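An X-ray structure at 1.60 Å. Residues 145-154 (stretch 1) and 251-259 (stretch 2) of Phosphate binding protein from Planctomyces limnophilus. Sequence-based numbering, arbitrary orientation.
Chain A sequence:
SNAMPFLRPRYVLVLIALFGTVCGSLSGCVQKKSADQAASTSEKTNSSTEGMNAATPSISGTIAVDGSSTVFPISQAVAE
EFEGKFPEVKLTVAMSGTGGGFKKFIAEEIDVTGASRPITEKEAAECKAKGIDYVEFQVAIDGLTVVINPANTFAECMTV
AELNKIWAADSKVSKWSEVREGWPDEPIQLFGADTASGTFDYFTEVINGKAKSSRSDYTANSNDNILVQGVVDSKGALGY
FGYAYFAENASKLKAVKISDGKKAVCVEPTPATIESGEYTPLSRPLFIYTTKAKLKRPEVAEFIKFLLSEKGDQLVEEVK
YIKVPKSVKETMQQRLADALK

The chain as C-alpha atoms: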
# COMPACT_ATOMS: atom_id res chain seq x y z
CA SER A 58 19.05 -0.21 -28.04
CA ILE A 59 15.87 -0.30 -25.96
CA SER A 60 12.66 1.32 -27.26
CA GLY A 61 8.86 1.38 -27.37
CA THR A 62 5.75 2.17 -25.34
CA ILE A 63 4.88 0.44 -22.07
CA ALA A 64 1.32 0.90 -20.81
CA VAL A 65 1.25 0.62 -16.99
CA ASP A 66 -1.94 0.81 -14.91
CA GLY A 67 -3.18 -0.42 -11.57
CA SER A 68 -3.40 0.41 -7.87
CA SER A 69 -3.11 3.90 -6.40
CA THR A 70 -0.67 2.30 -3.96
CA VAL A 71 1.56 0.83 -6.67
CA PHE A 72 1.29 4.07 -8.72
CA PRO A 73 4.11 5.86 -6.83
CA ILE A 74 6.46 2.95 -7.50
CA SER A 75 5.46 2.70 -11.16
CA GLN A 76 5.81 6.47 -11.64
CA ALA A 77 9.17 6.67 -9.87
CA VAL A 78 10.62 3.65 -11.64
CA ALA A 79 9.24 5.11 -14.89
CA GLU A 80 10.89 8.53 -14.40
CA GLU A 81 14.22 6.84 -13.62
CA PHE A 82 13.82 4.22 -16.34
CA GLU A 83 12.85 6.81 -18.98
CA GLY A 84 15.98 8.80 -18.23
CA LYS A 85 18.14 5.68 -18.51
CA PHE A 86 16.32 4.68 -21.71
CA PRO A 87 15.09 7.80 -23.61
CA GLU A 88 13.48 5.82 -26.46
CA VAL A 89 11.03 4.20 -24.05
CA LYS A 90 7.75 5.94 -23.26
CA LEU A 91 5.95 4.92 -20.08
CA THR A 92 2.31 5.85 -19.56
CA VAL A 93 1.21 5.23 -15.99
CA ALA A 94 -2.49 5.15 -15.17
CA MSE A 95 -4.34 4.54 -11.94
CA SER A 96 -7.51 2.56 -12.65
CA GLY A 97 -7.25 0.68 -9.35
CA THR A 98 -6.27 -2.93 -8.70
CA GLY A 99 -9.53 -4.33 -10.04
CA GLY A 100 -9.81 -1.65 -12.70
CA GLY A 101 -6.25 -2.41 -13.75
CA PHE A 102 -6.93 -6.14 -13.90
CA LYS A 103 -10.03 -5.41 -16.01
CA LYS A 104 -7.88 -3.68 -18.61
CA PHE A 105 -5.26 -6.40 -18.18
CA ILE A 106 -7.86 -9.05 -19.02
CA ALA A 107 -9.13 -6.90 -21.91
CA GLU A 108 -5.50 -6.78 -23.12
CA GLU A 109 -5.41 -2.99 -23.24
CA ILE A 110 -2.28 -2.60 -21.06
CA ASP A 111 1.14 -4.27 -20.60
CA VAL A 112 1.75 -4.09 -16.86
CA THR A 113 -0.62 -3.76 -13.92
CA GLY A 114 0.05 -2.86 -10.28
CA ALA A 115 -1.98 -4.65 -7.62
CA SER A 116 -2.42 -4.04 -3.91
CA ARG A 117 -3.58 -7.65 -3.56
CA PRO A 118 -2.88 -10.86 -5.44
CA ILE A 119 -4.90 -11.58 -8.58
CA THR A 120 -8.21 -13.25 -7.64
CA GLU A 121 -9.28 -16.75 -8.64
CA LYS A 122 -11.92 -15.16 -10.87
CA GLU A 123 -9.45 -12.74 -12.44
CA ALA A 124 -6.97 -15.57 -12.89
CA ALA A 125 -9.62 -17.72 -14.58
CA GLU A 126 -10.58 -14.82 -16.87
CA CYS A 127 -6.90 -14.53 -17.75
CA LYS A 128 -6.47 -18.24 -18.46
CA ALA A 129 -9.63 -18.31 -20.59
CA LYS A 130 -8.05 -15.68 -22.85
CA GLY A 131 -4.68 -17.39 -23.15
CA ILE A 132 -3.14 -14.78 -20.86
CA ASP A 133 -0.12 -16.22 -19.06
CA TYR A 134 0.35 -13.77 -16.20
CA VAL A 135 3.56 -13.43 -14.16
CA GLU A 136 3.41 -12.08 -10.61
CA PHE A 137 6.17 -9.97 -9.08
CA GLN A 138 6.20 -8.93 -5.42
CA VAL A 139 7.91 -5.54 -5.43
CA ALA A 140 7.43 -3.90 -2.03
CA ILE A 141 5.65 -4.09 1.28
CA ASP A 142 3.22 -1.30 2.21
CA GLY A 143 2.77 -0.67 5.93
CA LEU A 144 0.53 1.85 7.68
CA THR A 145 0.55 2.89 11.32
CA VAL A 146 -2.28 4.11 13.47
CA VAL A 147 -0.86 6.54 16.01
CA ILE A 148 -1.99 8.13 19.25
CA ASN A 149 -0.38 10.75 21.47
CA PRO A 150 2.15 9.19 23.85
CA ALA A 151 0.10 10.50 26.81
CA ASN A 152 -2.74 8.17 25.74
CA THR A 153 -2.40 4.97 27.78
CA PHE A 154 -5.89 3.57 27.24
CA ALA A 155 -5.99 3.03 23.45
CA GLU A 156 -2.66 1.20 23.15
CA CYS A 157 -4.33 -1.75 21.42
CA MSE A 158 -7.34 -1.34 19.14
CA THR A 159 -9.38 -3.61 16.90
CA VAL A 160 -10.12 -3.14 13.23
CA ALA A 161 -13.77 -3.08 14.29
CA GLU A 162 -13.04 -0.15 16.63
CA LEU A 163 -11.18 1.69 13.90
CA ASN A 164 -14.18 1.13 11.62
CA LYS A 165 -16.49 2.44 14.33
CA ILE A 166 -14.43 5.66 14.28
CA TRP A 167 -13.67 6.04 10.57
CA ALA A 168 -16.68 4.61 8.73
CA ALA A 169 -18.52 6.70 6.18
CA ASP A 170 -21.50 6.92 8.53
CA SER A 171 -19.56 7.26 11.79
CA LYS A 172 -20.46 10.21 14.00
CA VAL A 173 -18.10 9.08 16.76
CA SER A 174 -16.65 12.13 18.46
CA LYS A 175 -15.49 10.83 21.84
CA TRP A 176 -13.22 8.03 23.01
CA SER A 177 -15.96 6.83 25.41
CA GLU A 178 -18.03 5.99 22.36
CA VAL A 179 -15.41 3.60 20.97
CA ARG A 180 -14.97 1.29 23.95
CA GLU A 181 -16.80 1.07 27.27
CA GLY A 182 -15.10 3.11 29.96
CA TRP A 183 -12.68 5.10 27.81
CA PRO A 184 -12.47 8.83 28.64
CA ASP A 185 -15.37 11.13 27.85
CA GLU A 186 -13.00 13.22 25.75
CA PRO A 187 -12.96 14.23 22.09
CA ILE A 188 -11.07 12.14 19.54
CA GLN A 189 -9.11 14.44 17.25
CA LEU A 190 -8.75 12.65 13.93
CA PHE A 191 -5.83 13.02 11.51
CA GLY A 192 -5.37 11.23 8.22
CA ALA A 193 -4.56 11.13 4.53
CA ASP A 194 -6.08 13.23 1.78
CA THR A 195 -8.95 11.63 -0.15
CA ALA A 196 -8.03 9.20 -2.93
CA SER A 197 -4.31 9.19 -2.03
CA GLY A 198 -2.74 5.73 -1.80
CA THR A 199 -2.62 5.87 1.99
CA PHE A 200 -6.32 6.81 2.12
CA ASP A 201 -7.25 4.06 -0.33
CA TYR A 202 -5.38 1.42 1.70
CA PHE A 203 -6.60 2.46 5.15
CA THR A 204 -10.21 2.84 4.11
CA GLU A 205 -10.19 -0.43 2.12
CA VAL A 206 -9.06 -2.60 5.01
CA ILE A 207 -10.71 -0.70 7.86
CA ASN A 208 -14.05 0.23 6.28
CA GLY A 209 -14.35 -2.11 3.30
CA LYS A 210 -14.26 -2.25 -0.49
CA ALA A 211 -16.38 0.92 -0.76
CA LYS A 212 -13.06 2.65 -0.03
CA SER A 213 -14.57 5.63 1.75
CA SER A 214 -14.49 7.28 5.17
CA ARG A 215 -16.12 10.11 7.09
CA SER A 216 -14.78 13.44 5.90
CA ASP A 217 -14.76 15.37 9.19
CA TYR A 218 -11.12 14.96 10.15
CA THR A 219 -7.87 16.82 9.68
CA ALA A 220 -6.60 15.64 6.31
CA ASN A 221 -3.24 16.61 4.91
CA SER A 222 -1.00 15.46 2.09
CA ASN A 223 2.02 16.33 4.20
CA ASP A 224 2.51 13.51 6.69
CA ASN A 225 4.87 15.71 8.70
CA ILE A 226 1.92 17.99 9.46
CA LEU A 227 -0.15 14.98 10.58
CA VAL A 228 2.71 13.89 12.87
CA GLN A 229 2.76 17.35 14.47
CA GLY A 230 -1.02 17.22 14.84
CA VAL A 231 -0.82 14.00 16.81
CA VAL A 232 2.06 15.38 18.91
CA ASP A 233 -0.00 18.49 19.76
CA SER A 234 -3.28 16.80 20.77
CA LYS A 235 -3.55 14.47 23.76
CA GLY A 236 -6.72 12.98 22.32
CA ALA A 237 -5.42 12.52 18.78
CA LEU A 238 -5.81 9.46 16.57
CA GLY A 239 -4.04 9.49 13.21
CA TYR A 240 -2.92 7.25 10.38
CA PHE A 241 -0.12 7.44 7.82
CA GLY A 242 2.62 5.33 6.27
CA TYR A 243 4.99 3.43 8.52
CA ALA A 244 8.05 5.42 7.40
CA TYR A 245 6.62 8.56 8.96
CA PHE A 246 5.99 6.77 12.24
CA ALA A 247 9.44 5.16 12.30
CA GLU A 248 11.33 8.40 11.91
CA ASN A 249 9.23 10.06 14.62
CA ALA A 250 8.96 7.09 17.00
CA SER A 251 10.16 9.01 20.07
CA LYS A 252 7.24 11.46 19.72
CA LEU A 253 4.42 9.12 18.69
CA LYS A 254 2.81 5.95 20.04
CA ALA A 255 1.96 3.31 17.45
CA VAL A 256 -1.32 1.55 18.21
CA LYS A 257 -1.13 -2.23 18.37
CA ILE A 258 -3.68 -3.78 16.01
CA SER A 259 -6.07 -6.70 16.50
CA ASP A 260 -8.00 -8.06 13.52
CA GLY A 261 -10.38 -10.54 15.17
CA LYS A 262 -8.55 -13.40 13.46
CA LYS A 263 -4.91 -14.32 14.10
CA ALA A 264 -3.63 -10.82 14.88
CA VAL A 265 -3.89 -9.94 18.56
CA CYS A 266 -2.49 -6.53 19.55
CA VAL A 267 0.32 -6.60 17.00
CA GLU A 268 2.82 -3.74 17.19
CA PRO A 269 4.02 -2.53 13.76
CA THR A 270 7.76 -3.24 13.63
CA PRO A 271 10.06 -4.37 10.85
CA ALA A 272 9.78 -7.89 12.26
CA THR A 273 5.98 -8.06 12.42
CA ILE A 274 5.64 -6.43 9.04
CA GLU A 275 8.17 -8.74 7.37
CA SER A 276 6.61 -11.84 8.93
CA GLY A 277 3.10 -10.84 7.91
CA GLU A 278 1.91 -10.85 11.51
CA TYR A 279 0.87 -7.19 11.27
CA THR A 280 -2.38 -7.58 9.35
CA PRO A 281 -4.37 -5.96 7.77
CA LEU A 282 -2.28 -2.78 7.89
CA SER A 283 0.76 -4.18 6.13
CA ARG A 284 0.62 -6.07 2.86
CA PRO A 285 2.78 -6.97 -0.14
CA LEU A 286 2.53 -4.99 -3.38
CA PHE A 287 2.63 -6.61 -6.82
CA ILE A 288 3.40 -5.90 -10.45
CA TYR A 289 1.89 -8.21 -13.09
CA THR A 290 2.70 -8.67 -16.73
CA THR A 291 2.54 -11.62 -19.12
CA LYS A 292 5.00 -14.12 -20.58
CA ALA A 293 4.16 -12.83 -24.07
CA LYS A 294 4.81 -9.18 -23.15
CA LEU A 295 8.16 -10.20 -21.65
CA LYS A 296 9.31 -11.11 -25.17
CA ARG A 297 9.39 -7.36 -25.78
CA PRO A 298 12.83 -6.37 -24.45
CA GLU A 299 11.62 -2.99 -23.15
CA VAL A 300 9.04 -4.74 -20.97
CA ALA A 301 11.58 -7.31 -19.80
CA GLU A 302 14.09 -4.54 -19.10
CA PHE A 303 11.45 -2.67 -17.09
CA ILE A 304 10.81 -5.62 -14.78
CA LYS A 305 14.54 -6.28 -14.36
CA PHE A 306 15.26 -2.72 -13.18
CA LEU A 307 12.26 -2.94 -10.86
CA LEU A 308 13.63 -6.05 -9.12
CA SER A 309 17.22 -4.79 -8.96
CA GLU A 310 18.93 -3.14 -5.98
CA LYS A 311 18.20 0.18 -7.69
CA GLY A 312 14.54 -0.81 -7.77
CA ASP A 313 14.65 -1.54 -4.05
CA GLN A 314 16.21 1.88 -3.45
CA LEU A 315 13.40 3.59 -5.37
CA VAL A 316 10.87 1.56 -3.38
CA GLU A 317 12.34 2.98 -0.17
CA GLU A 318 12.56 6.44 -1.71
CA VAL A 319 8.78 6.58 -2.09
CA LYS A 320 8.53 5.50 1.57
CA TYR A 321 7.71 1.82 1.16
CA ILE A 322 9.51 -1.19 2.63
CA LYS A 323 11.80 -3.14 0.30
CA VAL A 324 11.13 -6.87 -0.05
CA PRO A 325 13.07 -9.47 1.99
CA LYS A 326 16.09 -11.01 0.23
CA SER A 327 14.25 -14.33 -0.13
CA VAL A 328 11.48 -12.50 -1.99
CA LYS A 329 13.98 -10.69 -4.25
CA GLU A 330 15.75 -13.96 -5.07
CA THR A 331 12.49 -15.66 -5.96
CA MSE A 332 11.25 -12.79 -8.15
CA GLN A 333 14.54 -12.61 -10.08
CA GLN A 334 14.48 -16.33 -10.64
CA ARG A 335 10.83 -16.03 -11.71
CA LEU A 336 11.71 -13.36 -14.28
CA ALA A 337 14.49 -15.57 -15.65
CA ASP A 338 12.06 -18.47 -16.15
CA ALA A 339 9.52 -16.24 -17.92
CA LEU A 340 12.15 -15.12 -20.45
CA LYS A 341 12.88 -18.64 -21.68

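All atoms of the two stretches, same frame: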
# COMPACT_ATOMS: atom_id res chain seq x y z
N THR A 145 0.68 2.86 9.87
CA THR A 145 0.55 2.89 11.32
C THR A 145 -0.61 3.76 11.74
O THR A 145 -0.83 4.84 11.18
CB THR A 145 1.80 3.45 11.99
OG1 THR A 145 2.08 4.75 11.46
CG2 THR A 145 2.99 2.53 11.73
N VAL A 146 -1.35 3.29 12.72
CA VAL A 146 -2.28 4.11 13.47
C VAL A 146 -1.54 4.63 14.69
O VAL A 146 -0.87 3.86 15.39
CB VAL A 146 -3.49 3.29 13.92
CG1 VAL A 146 -4.40 4.11 14.82
CG2 VAL A 146 -4.24 2.79 12.69
N VAL A 147 -1.61 5.93 14.93
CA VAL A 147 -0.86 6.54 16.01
C VAL A 147 -1.76 7.31 16.97
O VAL A 147 -2.79 7.85 16.58
CB VAL A 147 0.24 7.49 15.48
CG1 VAL A 147 1.30 6.70 14.71
CG2 VAL A 147 -0.36 8.58 14.58
N ILE A 148 -1.36 7.31 18.23
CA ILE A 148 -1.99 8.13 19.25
C ILE A 148 -0.91 8.98 19.93
O ILE A 148 0.29 8.78 19.70
CB ILE A 148 -2.77 7.28 20.27
CG1 ILE A 148 -1.88 6.17 20.84
CG2 ILE A 148 -3.99 6.67 19.60
CD1 ILE A 148 -2.57 5.27 21.89
N ASN A 149 -1.33 9.93 20.75
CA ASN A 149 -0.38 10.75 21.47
C ASN A 149 0.24 9.88 22.55
O ASN A 149 -0.44 9.02 23.11
CB ASN A 149 -1.11 11.93 22.10
CG ASN A 149 -0.18 12.90 22.76
OD1 ASN A 149 0.18 12.74 23.93
ND2 ASN A 149 0.23 13.92 22.01
N PRO A 150 1.54 10.06 22.84
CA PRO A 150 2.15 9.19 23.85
C PRO A 150 1.48 9.26 25.22
O PRO A 150 1.62 8.31 25.99
CB PRO A 150 3.59 9.69 23.92
CG PRO A 150 3.85 10.21 22.53
CD PRO A 150 2.55 10.90 22.18
N ALA A 151 0.78 10.36 25.52
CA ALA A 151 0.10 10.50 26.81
C ALA A 151 -1.16 9.64 26.91
O ALA A 151 -1.73 9.48 27.98
CB ALA A 151 -0.24 11.95 27.08
N ASN A 152 -1.59 9.08 25.78
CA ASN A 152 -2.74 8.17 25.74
C ASN A 152 -2.30 6.77 26.16
O ASN A 152 -1.53 6.12 25.46
CB ASN A 152 -3.29 8.14 24.30
CG ASN A 152 -4.56 7.32 24.15
OD1 ASN A 152 -4.78 6.34 24.87
ND2 ASN A 152 -5.40 7.70 23.19
N THR A 153 -2.78 6.30 27.31
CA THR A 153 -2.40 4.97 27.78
C THR A 153 -3.56 3.98 27.77
O THR A 153 -3.42 2.84 28.23
CB THR A 153 -1.81 5.02 29.20
OG1 THR A 153 -2.75 5.65 30.06
CG2 THR A 153 -0.49 5.79 29.20
N PHE A 154 -4.70 4.42 27.25
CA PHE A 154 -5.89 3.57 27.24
C PHE A 154 -6.18 2.94 25.89
O PHE A 154 -6.84 1.90 25.82
CB PHE A 154 -7.13 4.34 27.75
CG PHE A 154 -7.48 5.54 26.91
CD1 PHE A 154 -8.28 5.41 25.79
CD2 PHE A 154 -6.97 6.80 27.22
CE1 PHE A 154 -8.59 6.51 25.00
CE2 PHE A 154 -7.28 7.90 26.44
CZ PHE A 154 -8.08 7.75 25.33
N SER A 251 10.00 8.48 18.72
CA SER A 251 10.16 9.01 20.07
C SER A 251 9.07 10.01 20.46
O SER A 251 8.97 10.40 21.62
CB SER A 251 11.54 9.65 20.22
OG SER A 251 11.56 10.91 19.56
N LYS A 252 8.26 10.43 19.49
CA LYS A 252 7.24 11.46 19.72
C LYS A 252 5.82 10.96 19.50
O LYS A 252 4.86 11.68 19.75
CB LYS A 252 7.49 12.66 18.80
CG LYS A 252 8.87 13.28 18.96
CD LYS A 252 9.09 14.43 17.99
CE LYS A 252 8.87 14.01 16.55
NZ LYS A 252 7.61 14.58 16.01
N LEU A 253 5.70 9.72 19.02
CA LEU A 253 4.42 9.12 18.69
C LEU A 253 4.28 7.76 19.36
O LEU A 253 5.28 7.11 19.67
CB LEU A 253 4.31 8.91 17.18
CG LEU A 253 4.40 10.13 16.27
CD1 LEU A 253 4.60 9.65 14.83
CD2 LEU A 253 3.12 10.96 16.38
N LYS A 254 3.05 7.31 19.55
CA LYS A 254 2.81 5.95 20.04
C LYS A 254 2.06 5.19 18.94
O LYS A 254 0.98 5.59 18.53
CB LYS A 254 2.00 6.00 21.35
CG LYS A 254 1.59 4.63 21.87
CD LYS A 254 0.92 4.74 23.25
CE LYS A 254 1.90 5.19 24.32
NZ LYS A 254 1.26 5.28 25.66
N ALA A 255 2.65 4.11 18.44
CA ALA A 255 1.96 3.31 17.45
C ALA A 255 0.96 2.40 18.15
O ALA A 255 1.30 1.70 19.12
CB ALA A 255 2.93 2.47 16.61
N VAL A 256 -0.27 2.42 17.67
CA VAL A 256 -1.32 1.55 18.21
C VAL A 256 -1.08 0.11 17.76
O VAL A 256 -0.79 -0.16 16.59
CB VAL A 256 -2.70 2.04 17.73
CG1 VAL A 256 -3.81 1.07 18.15
CG2 VAL A 256 -2.97 3.44 18.28
N LYS A 257 -1.18 -0.81 18.71
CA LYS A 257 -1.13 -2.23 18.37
C LYS A 257 -2.48 -2.65 17.81
O LYS A 257 -3.51 -2.19 18.30
CB LYS A 257 -0.78 -3.05 19.61
CG LYS A 257 0.52 -2.61 20.27
CD LYS A 257 0.80 -3.42 21.51
CE LYS A 257 2.20 -3.14 22.04
NZ LYS A 257 2.41 -1.71 22.38
N ILE A 258 -2.47 -3.50 16.79
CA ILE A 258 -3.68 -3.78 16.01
C ILE A 258 -4.17 -5.22 16.13
O ILE A 258 -3.41 -6.17 15.89
CB ILE A 258 -3.45 -3.43 14.52
CG1 ILE A 258 -3.07 -1.95 14.35
CG2 ILE A 258 -4.70 -3.74 13.68
CD1 ILE A 258 -4.18 -0.97 14.72
N SER A 259 -5.43 -5.39 16.51
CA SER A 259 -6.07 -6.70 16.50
C SER A 259 -7.07 -6.77 15.35
O SER A 259 -7.80 -5.82 15.11
CB SER A 259 -6.81 -6.94 17.81
OG SER A 259 -5.90 -7.05 18.88
O HOH W 1 -0.34 0.86 14.03

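The two stretches, whose touching residues are at least 101 positions apart in sequence, meet as antiparallel strands, and the backbone supplies the most regular part of the contact. Ile148 and Lys254 form a hydrogen-bonded pair: Ile148 N donates to Lys254 O at 2.9 Å, and Lys254 N returns a bond to Ile148 O at 3.1 Å. One step along, Val147 and Ala255 form a non-hydrogen-bonded pair with their CA atoms 4.5 Å apart. Beyond it, Val256 N donates to Val146 O at 2.8 Å in a nearly straight bond. Two CA-H...O contacts fill the gaps in this ladder, from Val147 CA to Lys254 O (3.3 Å) and from Ala255 CA to Val146 O (3.5 Å).

The reciprocal bond expected at the Val146-Val256 end is replaced by a water. Water 1 accepts from Val146 N at 2.9 Å and donates to Val256 O at 2.8 Å, so both backbone groups are satisfied, the water bridging Val146 N and Val256 O while Val256 N still bonds directly to Val146 O.

Apolar side chains pack beside this ladder. Ile148 CG2 lies 3.6 Å from Val256 CG2, and Val146 CG1 approaches the same methyl, Val256 CG2, at 3.8 Å; Val256 thus touches both residues from one branch. Val146 CG2 reaches Ile258 CD1 at 4.3 Å. All four residues are buried, and beta-branched side chains suit them, since they favour extended backbone while offering compact, wholly apolar surfaces. On the face shared by Val147 and Ala255, Val147 CG1 sits 4.4 Å from Leu253 CD1, while the small methyl of Ala255 contributes little area.

Lys254 has more of its surface covered by the opposing stretch than any other residue here. Its side chain leaves the same face as that of Ile148, and the aliphatic part packs against it, with Lys254 CD 3.8 Å from Ile148 CD1. The chain is extended except for an m rotamer at chi3, and its amino group reaches two carbonyls: Lys254 NZ donates to Pro150 O at 3.1 Å and to Asn152 O at 2.9 Å. A lysine suits this place because it combines a long apolar stem with a charged donor at its tip.

Those carbonyls are presented by a type I turn from Asn149 to Asn152, closed by Asn152 N to Asn149 O at 2.9 Å. Asn149 OD1 braces it by accepting from Ala151 N at 2.9 Å. Pro150, with phi of -60°, fits the second position of such a turn, and its ring also touches the other stretch, Pro150 CG lying 3.3 Å from Lys252 O.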